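Local structure of tryptophan halogenase superfamily (Brevundimonas sp. BAL3, 6FRL) at residues 41-46 with 184-190; 31-35 with 179-183; 230-235 with 331-337; 364-368 with 381-386. The protein is a flavin-dependent halogenase that prefers bromination over chlorination, probably using reduced flavin to introduce halogen into an aromatic substrate. The contacts are given in a common frame with arbitrary orientation. Numbering follows the deposited sequence.

Interaction 1 of 4, residues 41-46 with 184-190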
loop_
_atom_site.group_PDB
_atom_site.type_symbol
_atom_site.label_atom_id
_atom_site.label_comp_id
_atom_site.label_asym_id
_atom_site.label_seq_id
_atom_site.Cartn_x
_atom_site.Cartn_y
_atom_site.Cartn_z
ATOM N N ILE B 41 -20.902 -17.183 20.774
ATOM C CA ILE B 41 -21.391 -16.537 19.590
ATOM C C ILE B 41 -22.795 -17.057 19.347
ATOM O O ILE B 41 -23.048 -18.273 19.384
ATOM C CB ILE B 41 -20.483 -16.818 18.370
ATOM C CG1 ILE B 41 -19.035 -16.341 18.635
ATOM C CG2 ILE B 41 -21.050 -16.150 17.114
ATOM C CD1 ILE B 41 -18.028 -16.880 17.643
ATOM N N THR B 42 -23.697 -16.125 19.059
ATOM C CA THR B 42 -25.087 -16.426 18.778
ATOM C C THR B 42 -25.582 -15.529 17.631
ATOM O O THR B 42 -25.257 -14.342 17.574
ATOM C CB THR B 42 -25.930 -16.128 20.024
ATOM O OG1 THR B 42 -25.386 -16.809 21.151
ATOM C CG2 THR B 42 -27.371 -16.535 19.814
ATOM N N VAL B 43 -26.359 -16.118 16.726
ATOM C CA VAL B 43 -27.060 -15.418 15.656
ATOM C C VAL B 43 -28.559 -15.404 16.025
ATOM O O VAL B 43 -29.077 -16.390 16.537
ATOM C CB VAL B 43 -26.895 -16.147 14.294
ATOM C CG1 VAL B 43 -27.804 -15.547 13.216
ATOM C CG2 VAL B 43 -25.446 -16.103 13.834
ATOM N N VAL B 44 -29.223 -14.289 15.746
ATOM C CA VAL B 44 -30.652 -14.111 15.929
ATOM C C VAL B 44 -31.278 -13.711 14.589
ATOM O O VAL B 44 -31.021 -12.637 14.093
ATOM C CB VAL B 44 -30.931 -13.002 16.982
ATOM C CG1 VAL B 44 -32.423 -12.800 17.170
ATOM C CG2 VAL B 44 -30.270 -13.336 18.313
ATOM N N GLU B 45 -32.105 -14.579 14.020
ATOM C CA GLU B 45 -32.773 -14.335 12.727
ATOM C C GLU B 45 -34.188 -14.916 12.751
ATOM O O GLU B 45 -34.525 -15.661 13.676
ATOM C CB GLU B 45 -31.957 -14.975 11.577
ATOM C CG GLU B 45 -31.684 -16.481 11.707
ATOM C CD GLU B 45 -31.098 -17.120 10.438
ATOM O OE1 GLU B 45 -31.146 -16.512 9.347
ATOM O OE2 GLU B 45 -30.597 -18.267 10.499
ATOM N N SER B 46 -34.944 -14.623 11.687
ATOM C CA SER B 46 -36.270 -15.189 11.428
ATOM C C SER B 46 -36.440 -15.593 9.959
ATOM O O SER B 46 -36.820 -16.733 9.665
ATOM C CB SER B 46 -37.355 -14.176 11.826
ATOM O OG SER B 46 -37.270 -13.031 11.000
ATOM N N GLY B 184 -19.992 -24.423 17.483
ATOM C CA GLY B 184 -20.609 -24.012 18.733
ATOM C C GLY B 184 -21.345 -22.691 18.727
ATOM O O GLY B 184 -21.530 -22.104 19.779
ATOM N N CYS B 185 -21.768 -22.238 17.554
ATOM C CA CYS B 185 -22.524 -21.022 17.428
ATOM C C CYS B 185 -23.967 -21.377 17.715
ATOM O O CYS B 185 -24.514 -22.264 17.068
ATOM C CB CYS B 185 -22.374 -20.409 16.015
ATOM S SG CYS B 185 -23.331 -18.885 15.734
ATOM N N ALA B 186 -24.569 -20.673 18.680
ATOM C CA ALA B 186 -26.023 -20.766 18.983
ATOM C C ALA B 186 -26.869 -20.087 17.922
ATOM O O ALA B 186 -26.433 -19.128 17.298
ATOM C CB ALA B 186 -26.329 -20.143 20.362
ATOM N N ARG B 187 -28.092 -20.564 17.748
ATOM C CA ARG B 187 -29.035 -19.981 16.783
ATOM C C ARG B 187 -30.396 -19.840 17.453
ATOM O O ARG B 187 -30.851 -20.764 18.116
ATOM C CB ARG B 187 -29.151 -20.840 15.512
ATOM C CG ARG B 187 -30.193 -20.278 14.531
ATOM C CD ARG B 187 -30.245 -21.028 13.228
ATOM N NE ARG B 187 -31.317 -20.541 12.351
ATOM C CZ ARG B 187 -32.605 -20.899 12.405
ATOM N NH1 ARG B 187 -33.051 -21.745 13.330
ATOM N NH2 ARG B 187 -33.467 -20.384 11.528
ATOM N N ILE B 188 -31.028 -18.680 17.279
ATOM C CA ILE B 188 -32.300 -18.369 17.887
ATOM C C ILE B 188 -33.221 -17.870 16.803
ATOM O O ILE B 188 -32.991 -16.796 16.245
ATOM C CB ILE B 188 -32.165 -17.279 18.959
ATOM C CG1 ILE B 188 -31.326 -17.789 20.134
ATOM C CG2 ILE B 188 -33.556 -16.830 19.429
ATOM C CD1 ILE B 188 -30.993 -16.731 21.184
ATOM N N ASP B 189 -34.275 -18.637 16.532
ATOM C CA ASP B 189 -35.306 -18.264 15.568
ATOM C C ASP B 189 -36.349 -17.452 16.316
ATOM O O ASP B 189 -37.042 -17.984 17.171
ATOM C CB ASP B 189 -35.914 -19.520 14.946
ATOM C CG ASP B 189 -36.778 -19.224 13.728
ATOM O OD1 ASP B 189 -37.208 -18.057 13.488
ATOM O OD2 ASP B 189 -37.042 -20.202 12.996
ATOM N N ALA B 190 -36.448 -16.158 16.001
ATOM C CA ALA B 190 -37.295 -15.228 16.764
ATOM C C ALA B 190 -37.255 -13.831 16.171
ATOM O O ALA B 190 -36.195 -13.381 15.726
ATOM C CB ALA B 190 -36.822 -15.161 18.207
HETATM O O HOH W 1 -21.551 -20.067 21.542
#

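Interaction 2 of 4, residues 31-35 with 179-183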
loop_
_atom_site.group_PDB
_atom_site.type_symbol
_atom_site.label_atom_id
_atom_site.label_comp_id
_atom_site.label_asym_id
_atom_site.label_seq_id
_atom_site.Cartn_x
_atom_site.Cartn_y
_atom_site.Cartn_z
ATOM N N VAL B 31 -16.285 -17.968 14.474
ATOM C CA VAL B 31 -16.170 -19.337 15.005
ATOM C C VAL B 31 -14.767 -19.901 14.762
ATOM O O VAL B 31 -14.122 -20.345 15.702
ATOM C CB VAL B 31 -17.315 -20.261 14.476
ATOM C CG1 VAL B 31 -16.968 -21.741 14.535
ATOM C CG2 VAL B 31 -18.601 -20.017 15.277
ATOM N N GLN B 32 -14.268 -19.832 13.526
ATOM C CA GLN B 32 -12.912 -20.352 13.221
ATOM C C GLN B 32 -11.798 -19.595 13.969
ATOM O O GLN B 32 -10.858 -20.183 14.453
ATOM C CB GLN B 32 -12.602 -20.268 11.716
ATOM C CG GLN B 32 -11.173 -20.684 11.323
ATOM C CD GLN B 32 -11.028 -22.160 11.131
ATOM O OE1 GLN B 32 -11.509 -22.963 11.946
ATOM N NE2 GLN B 32 -10.375 -22.552 10.036
ATOM N N HIS B 33 -11.909 -18.277 13.992
ATOM C CA HIS B 33 -10.862 -17.431 14.531
ATOM C C HIS B 33 -10.742 -17.548 16.061
ATOM O O HIS B 33 -9.672 -17.453 16.590
ATOM C CB HIS B 33 -11.160 -16.003 14.123
ATOM C CG HIS B 33 -10.059 -15.046 14.399
ATOM N ND1 HIS B 33 -10.226 -13.906 15.171
ATOM C CD2 HIS B 33 -8.789 -15.022 13.950
ATOM C CE1 HIS B 33 -9.092 -13.230 15.187
ATOM N NE2 HIS B 33 -8.204 -13.890 14.461
ATOM N N PHE B 34 -11.867 -17.744 16.743
ATOM C CA PHE B 34 -11.933 -17.902 18.189
ATOM C C PHE B 34 -12.396 -19.334 18.565
ATOM O O PHE B 34 -13.107 -19.501 19.578
ATOM C CB PHE B 34 -12.961 -16.897 18.767
ATOM C CG PHE B 34 -12.556 -15.452 18.687
ATOM C CD1 PHE B 34 -11.574 -14.952 19.530
ATOM C CD2 PHE B 34 -13.205 -14.566 17.832
ATOM C CE1 PHE B 34 -11.223 -13.597 19.498
ATOM C CE2 PHE B 34 -12.834 -13.214 17.779
ATOM C CZ PHE B 34 -11.833 -12.733 18.598
ATOM N N ARG B 35 -11.987 -20.357 17.793
ATOM C CA ARG B 35 -12.542 -21.733 17.916
ATOM C C ARG B 35 -12.484 -22.338 19.330
ATOM O O ARG B 35 -13.506 -22.791 19.847
ATOM C CB ARG B 35 -11.901 -22.707 16.900
ATOM C CG ARG B 35 -12.703 -24.013 16.703
ATOM C CD ARG B 35 -12.186 -24.799 15.491
ATOM N NE ARG B 35 -12.721 -24.391 14.191
ATOM C CZ ARG B 35 -13.947 -24.668 13.750
ATOM N NH1 ARG B 35 -14.816 -25.336 14.490
ATOM N NH2 ARG B 35 -14.338 -24.267 12.554
ATOM N N TYR B 179 -21.564 -24.869 9.056
ATOM C CA TYR B 179 -20.181 -24.720 9.542
ATOM C C TYR B 179 -20.099 -24.028 10.893
ATOM O O TYR B 179 -19.330 -24.445 11.756
ATOM C CB TYR B 179 -19.319 -23.937 8.529
ATOM C CG TYR B 179 -17.867 -23.730 8.909
ATOM C CD1 TYR B 179 -17.473 -22.666 9.720
ATOM C CD2 TYR B 179 -16.890 -24.584 8.419
ATOM C CE1 TYR B 179 -16.135 -22.473 10.060
ATOM C CE2 TYR B 179 -15.547 -24.414 8.753
ATOM C CZ TYR B 179 -15.167 -23.346 9.569
ATOM O OH TYR B 179 -13.844 -23.158 9.872
ATOM N N ALA B 180 -20.856 -22.959 11.066
ATOM C CA ALA B 180 -20.772 -22.170 12.279
ATOM C C ALA B 180 -21.341 -22.934 13.495
ATOM O O ALA B 180 -20.712 -22.938 14.587
ATOM C CB ALA B 180 -21.458 -20.829 12.093
ATOM N N GLU B 181 -22.487 -23.594 13.287
ATOM C CA GLU B 181 -23.164 -24.397 14.312
ATOM C C GLU B 181 -22.326 -25.573 14.793
ATOM O O GLU B 181 -22.338 -25.898 15.967
ATOM C CB GLU B 181 -24.523 -24.903 13.790
ATOM C CG GLU B 181 -25.643 -23.880 13.927
ATOM C CD GLU B 181 -26.939 -24.348 13.308
ATOM O OE1 GLU B 181 -26.942 -25.435 12.678
ATOM O OE2 GLU B 181 -27.939 -23.599 13.391
ATOM N N ALA B 182 -21.573 -26.208 13.898
ATOM C CA ALA B 182 -20.701 -27.311 14.313
ATOM C C ALA B 182 -19.553 -26.857 15.200
ATOM O O ALA B 182 -18.978 -27.669 15.914
ATOM C CB ALA B 182 -20.158 -28.059 13.102
ATOM N N GLY B 183 -19.175 -25.584 15.111
ATOM C CA GLY B 183 -18.141 -25.019 15.995
ATOM C C GLY B 183 -18.675 -24.359 17.276
ATOM O O GLY B 183 -17.893 -23.776 18.046
HETATM O O HOH W 2 -17.001 -25.460 12.287
#

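Interaction 3 of 4, residues 230-235 with 331-337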
loop_
_atom_site.group_PDB
_atom_site.type_symbol
_atom_site.label_atom_id
_atom_site.label_comp_id
_atom_site.label_asym_id
_atom_site.label_seq_id
_atom_site.Cartn_x
_atom_site.Cartn_y
_atom_site.Cartn_z
ATOM N N VAL B 230 -29.858 -1.849 14.866
ATOM C CA VAL B 230 -29.057 -1.445 16.012
ATOM C C VAL B 230 -28.219 -0.194 15.709
ATOM O O VAL B 230 -28.272 0.773 16.455
ATOM C CB VAL B 230 -28.159 -2.584 16.516
ATOM C CG1 VAL B 230 -27.567 -2.250 17.892
ATOM C CG2 VAL B 230 -28.951 -3.874 16.600
ATOM N N ILE B 231 -27.453 -0.209 14.620
ATOM C CA ILE B 231 -26.570 0.917 14.285
ATOM C C ILE B 231 -27.393 2.186 14.016
ATOM O O ILE B 231 -26.992 3.277 14.415
ATOM C CB ILE B 231 -25.615 0.575 13.085
ATOM C CG1 ILE B 231 -24.415 1.538 13.005
ATOM C CG2 ILE B 231 -26.359 0.530 11.768
ATOM C CD1 ILE B 231 -23.408 1.415 14.136
ATOM N N GLY B 232 -28.560 2.026 13.392
ATOM C CA GLY B 232 -29.387 3.157 12.940
ATOM C C GLY B 232 -30.514 3.535 13.876
ATOM O O GLY B 232 -30.523 4.650 14.367
ATOM N N GLU B 233 -31.454 2.609 14.112
ATOM C CA GLU B 233 -32.672 2.860 14.911
ATOM C C GLU B 233 -32.352 2.976 16.386
ATOM O O GLU B 233 -32.704 3.944 17.010
ATOM C CB GLU B 233 -33.745 1.785 14.700
ATOM C CG GLU B 233 -34.463 1.832 13.344
ATOM C CD GLU B 233 -35.496 0.688 13.159
ATOM O OE1 GLU B 233 -35.585 -0.261 13.991
ATOM O OE2 GLU B 233 -36.239 0.720 12.155
ATOM N N ALA B 234 -31.649 2.006 16.935
ATOM C CA ALA B 234 -31.291 2.033 18.356
ATOM C C ALA B 234 -30.260 3.101 18.726
ATOM O O ALA B 234 -30.450 3.823 19.707
ATOM C CB ALA B 234 -30.786 0.654 18.796
ATOM N N LEU B 235 -29.151 3.166 17.967
ATOM C CA LEU B 235 -27.987 4.045 18.278
ATOM C C LEU B 235 -27.983 5.396 17.540
ATOM O O LEU B 235 -27.122 6.239 17.798
ATOM C CB LEU B 235 -26.677 3.311 17.996
ATOM C CG LEU B 235 -26.428 2.138 18.944
ATOM C CD1 LEU B 235 -25.193 1.364 18.530
ATOM C CD2 LEU B 235 -26.340 2.569 20.415
ATOM N N GLN B 331 -20.875 6.286 10.519
ATOM C CA GLN B 331 -19.826 5.537 11.174
ATOM C C GLN B 331 -20.315 4.089 11.205
ATOM O O GLN B 331 -21.440 3.831 11.555
ATOM C CB GLN B 331 -19.464 6.146 12.541
ATOM C CG GLN B 331 -20.283 5.783 13.761
ATOM C CD GLN B 331 -19.886 6.653 14.976
ATOM O OE1 GLN B 331 -20.189 7.839 14.975
ATOM N NE2 GLN B 331 -19.197 6.076 15.988
ATOM N N ALA B 332 -19.497 3.151 10.770
ATOM C CA ALA B 332 -19.939 1.768 10.690
ATOM C C ALA B 332 -19.913 1.083 12.055
ATOM O O ALA B 332 -20.610 0.082 12.249
ATOM C CB ALA B 332 -19.116 0.968 9.665
ATOM N N TRP B 333 -19.107 1.624 12.965
ATOM C CA TRP B 333 -18.987 1.168 14.353
ATOM C C TRP B 333 -19.302 2.330 15.318
ATOM O O TRP B 333 -18.643 3.397 15.285
ATOM C CB TRP B 333 -17.567 0.672 14.611
ATOM C CG TRP B 333 -17.260 -0.011 15.921
ATOM C CD1 TRP B 333 -17.939 0.081 17.104
ATOM C CD2 TRP B 333 -16.138 -0.842 16.184
ATOM N NE1 TRP B 333 -17.321 -0.645 18.082
ATOM C CE2 TRP B 333 -16.211 -1.231 17.553
ATOM C CE3 TRP B 333 -15.072 -1.291 15.406
ATOM C CZ2 TRP B 333 -15.257 -2.047 18.152
ATOM C CZ3 TRP B 333 -14.122 -2.117 15.985
ATOM C CH2 TRP B 333 -14.220 -2.493 17.356
ATOM N N ALA B 334 -20.319 2.119 16.160
ATOM C CA ALA B 334 -20.656 3.052 17.231
ATOM C C ALA B 334 -20.842 2.271 18.533
ATOM O O ALA B 334 -21.461 1.222 18.548
ATOM C CB ALA B 334 -21.926 3.808 16.879
ATOM N N LYS B 335 -20.312 2.804 19.620
ATOM C CA LYS B 335 -20.389 2.168 20.932
ATOM C C LYS B 335 -19.904 0.707 20.876
ATOM O O LYS B 335 -18.717 0.484 20.637
ATOM C CB LYS B 335 -21.770 2.393 21.562
ATOM C CG LYS B 335 -21.973 3.859 21.963
ATOM C CD LYS B 335 -23.405 4.229 22.273
ATOM C CE LYS B 335 -23.591 5.748 22.350
ATOM N NZ LYS B 335 -22.774 6.309 23.465
ATOM N N ASN B 336 -20.794 -0.266 21.071
ATOM C CA ASN B 336 -20.439 -1.695 20.989
ATOM C C ASN B 336 -21.237 -2.410 19.902
ATOM O O ASN B 336 -21.546 -3.609 20.009
ATOM C CB ASN B 336 -20.625 -2.371 22.367
ATOM C CG ASN B 336 -22.066 -2.410 22.832
ATOM O OD1 ASN B 336 -22.884 -1.537 22.503
ATOM N ND2 ASN B 336 -22.395 -3.440 23.601
ATOM N N CYS B 337 -21.557 -1.667 18.842
ATOM C CA CYS B 337 -22.193 -2.214 17.664
ATOM C C CYS B 337 -21.318 -1.967 16.445
ATOM O O CYS B 337 -20.955 -0.826 16.174
ATOM C CB CYS B 337 -23.530 -1.553 17.463
ATOM S SG CYS B 337 -24.416 -2.238 16.074
#

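Interaction 4 of 4, residues 364-368 with 381-386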
loop_
_atom_site.group_PDB
_atom_site.type_symbol
_atom_site.label_atom_id
_atom_site.label_comp_id
_atom_site.label_asym_id
_atom_site.label_seq_id
_atom_site.Cartn_x
_atom_site.Cartn_y
_atom_site.Cartn_z
ATOM N N ARG B 364 -11.372 -6.698 9.000
ATOM C CA ARG B 364 -11.111 -5.503 9.793
ATOM C C ARG B 364 -11.547 -5.676 11.276
ATOM O O ARG B 364 -10.812 -5.273 12.183
ATOM C CB ARG B 364 -11.782 -4.314 9.108
ATOM C CG ARG B 364 -11.401 -2.951 9.601
ATOM C CD ARG B 364 -12.054 -1.879 8.719
ATOM N NE ARG B 364 -11.387 -1.809 7.412
ATOM C CZ ARG B 364 -11.940 -2.029 6.218
ATOM N NH1 ARG B 364 -13.237 -2.307 6.077
ATOM N NH2 ARG B 364 -11.168 -1.926 5.126
ATOM N N LEU B 365 -12.698 -6.302 11.504
ATOM C CA LEU B 365 -13.187 -6.586 12.848
ATOM C C LEU B 365 -12.221 -7.465 13.621
ATOM O O LEU B 365 -11.928 -7.182 14.796
ATOM C CB LEU B 365 -14.567 -7.273 12.814
ATOM C CG LEU B 365 -15.154 -7.734 14.152
ATOM C CD1 LEU B 365 -15.117 -6.640 15.200
ATOM C CD2 LEU B 365 -16.565 -8.228 13.953
ATOM N N LYS B 366 -11.757 -8.538 12.975
ATOM C CA LYS B 366 -10.704 -9.392 13.556
ATOM C C LYS B 366 -9.382 -8.646 13.826
ATOM O O LYS B 366 -8.827 -8.746 14.918
ATOM C CB LYS B 366 -10.455 -10.624 12.679
ATOM C CG LYS B 366 -11.656 -11.575 12.629
ATOM C CD LYS B 366 -11.327 -12.933 12.019
ATOM C CE LYS B 366 -11.139 -12.848 10.509
ATOM N NZ LYS B 366 -10.612 -14.135 9.995
ATOM N N ALA B 367 -8.894 -7.880 12.856
ATOM C CA ALA B 367 -7.628 -7.119 13.044
ATOM C C ALA B 367 -7.703 -6.052 14.180
ATOM O O ALA B 367 -6.695 -5.738 14.823
ATOM C CB ALA B 367 -7.197 -6.479 11.712
ATOM N N LEU B 368 -8.903 -5.513 14.408
ATOM C CA LEU B 368 -9.140 -4.495 15.431
ATOM C C LEU B 368 -10.099 -4.986 16.505
ATOM O O LEU B 368 -10.712 -4.159 17.178
ATOM C CB LEU B 368 -9.674 -3.191 14.791
ATOM C CG LEU B 368 -8.792 -2.527 13.729
ATOM C CD1 LEU B 368 -9.545 -1.461 12.942
ATOM C CD2 LEU B 368 -7.546 -1.918 14.354
ATOM N N GLU B 381 -10.109 4.240 13.906
ATOM C CA GLU B 381 -9.423 3.564 12.804
ATOM C C GLU B 381 -10.372 2.695 11.956
ATOM O O GLU B 381 -10.348 2.783 10.752
ATOM C CB GLU B 381 -8.246 2.717 13.338
ATOM C CG GLU B 381 -7.382 2.020 12.280
ATOM C CD GLU B 381 -6.665 2.981 11.315
ATOM O OE1 GLU B 381 -6.245 2.476 10.241
ATOM O OE2 GLU B 381 -6.591 4.223 11.593
ATOM N N PHE B 382 -11.198 1.862 12.594
ATOM C CA PHE B 382 -12.188 1.033 11.881
ATOM C C PHE B 382 -13.098 1.918 11.050
ATOM O O PHE B 382 -13.335 1.639 9.881
ATOM C CB PHE B 382 -13.010 0.182 12.858
ATOM C CG PHE B 382 -13.955 -0.812 12.199
ATOM C CD1 PHE B 382 -15.168 -0.403 11.644
ATOM C CD2 PHE B 382 -13.671 -2.171 12.206
ATOM C CE1 PHE B 382 -16.033 -1.327 11.058
ATOM C CE2 PHE B 382 -14.544 -3.098 11.621
ATOM C CZ PHE B 382 -15.724 -2.674 11.047
ATOM N N ASN B 383 -13.586 2.991 11.644
ATOM C CA ASN B 383 -14.523 3.892 10.954
ATOM C C ASN B 383 -13.873 4.592 9.798
ATOM O O ASN B 383 -14.492 4.712 8.722
ATOM C CB ASN B 383 -15.195 4.883 11.926
ATOM C CG ASN B 383 -16.255 4.209 12.789
ATOM O OD1 ASN B 383 -16.901 3.250 12.351
ATOM N ND2 ASN B 383 -16.436 4.701 14.033
ATOM N N ASP B 384 -12.612 4.978 9.991
ATOM C CA ASP B 384 -11.839 5.652 8.947
ATOM C C ASP B 384 -11.522 4.733 7.752
ATOM O O ASP B 384 -11.729 5.107 6.603
ATOM C CB ASP B 384 -10.557 6.288 9.523
ATOM C CG ASP B 384 -9.884 7.225 8.516
ATOM O OD1 ASP B 384 -10.472 8.263 8.146
ATOM O OD2 ASP B 384 -8.778 6.894 8.061
ATOM N N GLN B 385 -11.035 3.529 8.024
ATOM C CA GLN B 385 -10.747 2.570 6.950
ATOM C C GLN B 385 -12.025 2.304 6.141
ATOM O O GLN B 385 -12.023 2.425 4.917
ATOM C CB GLN B 385 -10.177 1.240 7.504
ATOM C CG GLN B 385 -8.816 1.326 8.168
ATOM C CD GLN B 385 -8.250 -0.032 8.622
ATOM O OE1 GLN B 385 -8.693 -1.110 8.193
ATOM N NE2 GLN B 385 -7.244 0.022 9.506
ATOM N N THR B 386 -13.109 1.955 6.839
ATOM C CA THR B 386 -14.395 1.597 6.204
ATOM C C THR B 386 -14.931 2.696 5.271
ATOM O O THR B 386 -15.338 2.429 4.132
ATOM C CB THR B 386 -15.457 1.239 7.284
ATOM O OG1 THR B 386 -14.933 0.244 8.192
ATOM C CG2 THR B 386 -16.745 0.728 6.642
HETATM O O HOH W 3 -15.784 -2.267 7.491
#

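Interaction 1 of 4, residues 41-46 with 184-190
Five backbone hydrogen bonds zip 41-46 to 184-190 in parallel register, running from the pair T42 and A186 to E45 and D189. A186 N donates to I41 O (2.9 Å), V43 N to A186 O (3.1 Å), I188 N to V43 O (3.1 Å), E45 N to I188 O (3.3 Å) and A190 N to E45 O (3.1 Å). V43 and E45 use both N and O on this neighbour and I41 its O, while the backbones of T42 and V44 bond to V14, I16 and G18, on and just after strand 13-17. Strand 186-189 is the edge of the parallel part of a Rossmann-type sheet, consistent with the flavin-binding domain of a flavin-dependent halogenase. Where the pairing begins, a water accepts from I41 N (3.1 Å) and donates to G184 O (2.7 Å); G184, with positive phi, closes the preceding helix in a Schellman motif. On one face E45 OE2 meets R187 NE at 3.0 Å in a salt bridge and also accepts from W24 NE1 of helix 20-33; the R187 NH2 to D189 OD2 bridge is long (3.9 Å). On the reverse, T42 CG2 touches I188 CD1 at 3.9 Å.

Interaction 2 of 4, residues 31-35 with 179-183
V31 points its side chain at the last turn of helix 169-182, with CG2 3.7 Å from A180 O and CG1 3.8 Å from G183 CA. Two helices of the Rossmann-type fold meet here at their C-terminal ends: helix 20-33, which follows the first strand and its glycine-rich turn, and helix 169-182, which leads into edge strand 186-189. The approach at G183 is tight, since a CB there would clash with V31 CG1 and R35 NH1. Beyond this apolar part the contact becomes polar. Y179 reaches across so that its OH lies 3.1 Å from Q32 OE1 and 2.9 Å from R35 NH2, while the same hydroxyl is hydrogen-bonded to the carbonyl of L69. Q32 OE1 holds the arginine in place, accepting from R35 NE (2.9 Å) and R35 NH2 (3.2 Å), and Q32 NE2 bonds to the carbonyl of Q68. A water completes the link between the helix ends, accepting from R35 NH2 at 2.9 Å and donating to Y179 O at 2.6 Å.

Interaction 3 of 4, residues 230-235 with 331-337
Apolar packing alone joins the short helix 230-234 and L235 to 331-337, a tight hairpin turn with the loop leading into it; no hydrogen bond crosses between them. I231 pushes CD1 against the backbone of 331-337, 3.6 Å from A332 O and 3.8 Å from A334 N, and touches A334 CB at 3.9 Å. V230 CG1 lies 3.6 Å from C337 SG, L235 CD1 sits 3.5 Å from C337 CB, and L235 CD2 is 3.8 Å from K335 CD.

The hydrogen bonds within each segment are local. L235 N donates to V230 O (3.0 Å), the wider i to i+5 spacing of a pi-type turn. Across the hairpin A334 N bonds to C337 O (3.0 Å) and C337 N to A334 O (2.9 Å), a tight two-residue turn through K335 and N336 in which K335 has positive phi. Q331 NE2 reaches W333 O (2.8 Å), and W333 NE1 reaches K335 O (3.1 Å).

In the Rossmann-type sheet strand 333-334 is the edge opposite 186-189, antiparallel to 337-339. D222, at the end of strand 219-222, accepts from the backbone N of V230 and I231. Helix 229-234 packs on one side of the hairpin, while W333 points away from it toward helix 376-402 and meets F382 edge-to-face.

Interaction 4 of 4, residues 364-368 with 381-386
R364 is stretched out by t rotamers at chi1 and chi2 before an m turn at chi3 swings its guanidinium alongside helix 376-402. The extended part lays CD over the face of the F382 ring, 4.0 Å from the centroid, a CH-pi contact. At the tip, R364 NE donates to Q385 OE1 (2.9 Å), and NH1 donates to a water (2.9 Å) that in turn gives a proton to T386 OG1 (2.7 Å). Two consecutive helices, 354-367 and 376-402, thus pack against each other, and R364 NH2 also forms a salt bridge with E389, one turn on from Q385. Q385, chi1 m and chi2 t, has NE2 bonded to E381 OE1 (2.7 Å) while its OE1 accepts from the arginine. T386, chi1 m, bonds back from OG1 to F382 O (2.7 Å). F382, chi1 t, presents its ring edge to L365 N and L368 CD1. L368, with m and t rotamers and just past its helix, sets CD1 3.8 Å from F382 CB; it also packs on Q436 of the second subunit.

Overall arrangement
Interactions 1 and 3 reach opposite edges of one sheet, about 20 Å apart between centres, yet differ in chemistry: the first is backbone pairing with a partly exposed salt bridge, the other buried apolar packing of a helix against a hairpin. Interaction 2 joins the helices that precede the two strands of interaction 1, touching it through C185, V31 and A180; partly buried, it mixes a small apolar contact of V31 with polar side chains and a water. Interaction 4 is buried but built around an arginine; it meets interaction 3 where N383 and F382 contact W333, and interaction 2 where K366 packs on H33. Segments of interactions 2 and 4 also touch the second subunit, unlike those of 1 and 3.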